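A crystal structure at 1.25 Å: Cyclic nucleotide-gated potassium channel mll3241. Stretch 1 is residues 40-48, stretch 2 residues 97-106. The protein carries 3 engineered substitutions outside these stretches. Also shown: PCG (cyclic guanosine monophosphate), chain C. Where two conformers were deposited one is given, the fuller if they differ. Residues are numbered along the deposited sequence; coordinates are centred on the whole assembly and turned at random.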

# COMPACT_ATOMS: atom_id res chain seq x y z
N ALA A 40 8.20 -6.24 3.66
CA ALA A 40 8.70 -4.92 4.00
C ALA A 40 9.81 -4.52 3.04
O ALA A 40 10.69 -5.31 2.72
N ARG A 41 9.76 -3.26 2.61
CA ARG A 41 10.69 -2.70 1.65
C ARG A 41 11.05 -1.29 2.05
O ARG A 41 10.19 -0.52 2.39
N THR A 42 12.33 -0.94 1.95
CA THR A 42 12.75 0.43 2.09
C THR A 42 13.18 0.97 0.72
O THR A 42 13.88 0.30 -0.04
N VAL A 43 12.70 2.17 0.41
CA VAL A 43 12.94 2.82 -0.88
C VAL A 43 13.70 4.14 -0.66
O VAL A 43 13.28 4.94 0.17
N PRO A 44 14.82 4.34 -1.37
CA PRO A 44 15.60 5.57 -1.17
C PRO A 44 14.85 6.79 -1.69
O PRO A 44 14.06 6.72 -2.64
N ALA A 45 15.13 7.91 -1.05
CA ALA A 45 14.57 9.18 -1.43
C ALA A 45 14.68 9.41 -2.92
O ALA A 45 15.73 9.21 -3.52
N GLY A 46 13.58 9.84 -3.51
CA GLY A 46 13.51 10.22 -4.92
C GLY A 46 13.11 9.10 -5.86
O GLY A 46 12.66 9.37 -6.98
N ALA A 47 13.21 7.84 -5.43
CA ALA A 47 12.99 6.71 -6.32
C ALA A 47 11.50 6.53 -6.61
O ALA A 47 10.65 6.67 -5.73
N VAL A 48 11.20 6.15 -7.84
CA VAL A 48 9.83 5.88 -8.25
C VAL A 48 9.41 4.51 -7.75
O VAL A 48 10.13 3.53 -7.89
N THR A 97 2.07 8.68 -10.58
CA THR A 97 3.41 8.28 -10.18
C THR A 97 3.63 8.63 -8.71
O THR A 97 3.40 9.77 -8.28
N VAL A 98 4.06 7.64 -7.95
CA VAL A 98 4.36 7.80 -6.54
C VAL A 98 5.84 7.49 -6.36
O VAL A 98 6.32 6.48 -6.83
N SER A 99 6.53 8.38 -5.66
CA SER A 99 7.96 8.33 -5.44
C SER A 99 8.26 8.47 -3.94
O SER A 99 7.48 9.08 -3.21
N ALA A 100 9.38 7.94 -3.50
CA ALA A 100 9.81 8.21 -2.14
C ALA A 100 10.14 9.70 -2.01
O ALA A 100 10.84 10.26 -2.85
N ALA A 101 9.63 10.35 -0.97
CA ALA A 101 9.96 11.74 -0.70
C ALA A 101 11.26 11.75 0.14
O ALA A 101 12.32 12.10 -0.35
N THR A 102 11.15 11.33 1.39
CA THR A 102 12.29 10.95 2.18
C THR A 102 12.50 9.46 1.93
O THR A 102 11.68 8.81 1.27
N THR A 103 13.57 8.90 2.47
CA THR A 103 13.70 7.45 2.53
C THR A 103 12.44 6.92 3.18
O THR A 103 12.00 7.46 4.18
N VAL A 104 11.85 5.87 2.63
CA VAL A 104 10.55 5.41 3.12
C VAL A 104 10.53 3.89 3.32
O VAL A 104 11.11 3.15 2.54
N SER A 105 9.89 3.43 4.39
CA SER A 105 9.60 2.01 4.61
C SER A 105 8.16 1.76 4.30
O SER A 105 7.26 2.50 4.76
N LEU A 106 7.95 0.70 3.54
CA LEU A 106 6.65 0.28 3.05
C LEU A 106 6.42 -1.17 3.41
O LEU A 106 7.35 -1.96 3.45

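An antiparallel ladder of three bridges and, past a turn, a single further bridge carry this contact, and the alternation of the strands decides which side chains meet. R41, V43, V104 and L106 put their side chains on one face of the sheet; T42 and S105, and past the turn V48 and S99, occupy the other.

V43 is the centre of the apolar face. Its chi1 is t, which directs its methyl groups to different partners: CG1 lies 3.9 Å from A100 CB, while CG2 lies 3.9 Å from L106 CD1. Its cross-strand partner V104 takes the p rotamer and brings its CG1 to 3.8 Å from V43 CB, so the two valines differ in chi1. L106, in the m,t rotamer, is buried, and its CD1 packs in the same cluster. V43 N donates to V104 O at 2.8 Å, and V104 N returns to V43 O at 3.0 Å.

R41 begins on the same face but soon leaves it. With chi1 and chi2 both m and chi3 t, the chain leads away from stretch 2 and folds back along its own strand, where NH1 donates to the carbonyl A40 O at 2.8 Å; the guanidinium finds further partners elsewhere in the structure. What R41 gives L106 is mainly backbone: its N reaches L106 O at 2.9 Å, and L106 N reaches R41 O at 2.8 Å.

On the opposite face, T42 and S105 form a non-hydrogen-bonded pair, their CA atoms 4.3 Å apart. Both have chi1 m, and the hydroxyls meet, T42 OG1 donating to S105 OG at 3.2 Å. The same rotamer leaves T42 CG2 free to rest 3.7 Å from T103 CG2, so one threonine meets a hydroxyl with its OG1 and a methyl with its CG2.

A type II turn from P44 to A47 then redirects stretch 1. Small residues suit the close approach here: A100 points toward stretch 1, its CB only 3.2 Å from P44 O, and A45 CB sits 3.5 Å from A101 O. G46 has a positive phi, and a CB at its backbone angles would jam against the preceding carbonyl. Its N donates to A100 O at 2.8 Å, and A100 N answers to A47 O at 2.9 Å.

Beyond the turn, V48, again t, sets CG2 3.8 Å from S99 OG and CG1 4.0 Å from T97 CG2. V98, also t, points away from stretch 1; its CG2 instead lies 3.4 Å from O4' of the bound cyclic GMP (PCG), consistent with a cyclic nucleotide-gated channel.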

# COMPACT_ATOMS: atom_id res chain seq x y z
CB ALA A 40 9.17 -4.87 5.45
CB ARG A 41 10.03 -2.63 0.26
CG ARG A 41 9.54 -3.96 -0.28
CD ARG A 41 10.75 -4.78 -0.64
NE ARG A 41 10.49 -6.11 -1.21
CZ ARG A 41 10.59 -7.27 -0.56
NH1 ARG A 41 10.85 -7.32 0.74
NH2 ARG A 41 10.44 -8.42 -1.23
CB THR A 42 13.88 0.56 3.12
OG1 THR A 42 13.38 0.15 4.40
CG2 THR A 42 14.37 1.98 3.24
CB VAL A 43 11.60 3.08 -1.62
CG1 VAL A 43 11.83 3.77 -2.95
CG2 VAL A 43 10.86 1.78 -1.83
CB PRO A 44 16.87 5.34 -1.99
CG PRO A 44 16.52 4.32 -2.99
CD PRO A 44 15.42 3.47 -2.39
CB ALA A 45 15.26 10.28 -0.65
CB ALA A 47 13.58 5.44 -5.73
CB VAL A 48 9.69 5.99 -9.79
CG1 VAL A 48 8.35 5.49 -10.25
CG2 VAL A 48 9.86 7.43 -10.21
CB THR A 97 4.45 8.94 -11.08
OG1 THR A 97 4.22 8.47 -12.42
CG2 THR A 97 5.88 8.60 -10.64
CB VAL A 98 3.50 6.84 -5.67
CG1 VAL A 98 3.80 7.04 -4.19
CG2 VAL A 98 2.03 7.01 -5.98
CB SER A 99 8.63 9.50 -6.16
OG SER A 99 8.31 9.57 -7.54
CB ALA A 100 11.03 7.38 -1.80
CB ALA A 101 8.81 12.41 0.02
CB THR A 102 12.03 11.21 3.67
OG1 THR A 102 10.88 10.46 4.11
CG2 THR A 102 11.81 12.69 3.95
CB THR A 103 14.89 7.06 3.39
OG1 THR A 103 16.00 7.89 3.07
CG2 THR A 103 15.21 5.59 3.17
CB VAL A 104 9.44 5.87 2.14
CG1 VAL A 104 9.59 5.22 0.75
CG2 VAL A 104 8.06 5.64 2.73
CB SER A 105 9.89 1.51 6.04
OG SER A 105 11.27 1.60 6.26
CB LEU A 106 6.63 0.37 1.52
CG LEU A 106 7.02 1.67 0.87
CD1 LEU A 106 7.11 1.54 -0.64
CD2 LEU A 106 6.05 2.76 1.24
PA PCG C . -2.82 3.60 -8.21
O1A PCG C . -2.82 2.08 -8.21
O2A PCG C . -3.57 4.26 -9.30
O5' PCG C . -1.35 4.08 -8.26
C5' PCG C . -1.04 5.36 -7.92
C4' PCG C . -1.62 5.63 -6.52
O4' PCG C . -1.39 6.96 -5.91
C3' PCG C . -2.99 5.47 -6.55
O3' PCG C . -3.38 4.08 -6.81
C2' PCG C . -3.40 6.01 -5.12
O2' PCG C . -3.39 4.93 -4.19
C1' PCG C . -2.43 6.98 -4.81
N9 PCG C . -2.88 8.33 -4.65
C8 PCG C . -2.84 9.09 -3.51
N7 PCG C . -3.44 10.27 -3.69
C5 PCG C . -3.89 10.25 -4.99
C6 PCG C . -4.62 11.23 -5.75
O6 PCG C . -4.99 12.35 -5.34
N1 PCG C . -4.90 10.84 -7.04
C2 PCG C . -4.56 9.60 -7.57
N2 PCG C . -4.90 9.33 -8.85
N3 PCG C . -3.87 8.65 -6.88
C4 PCG C . -3.56 9.05 -5.56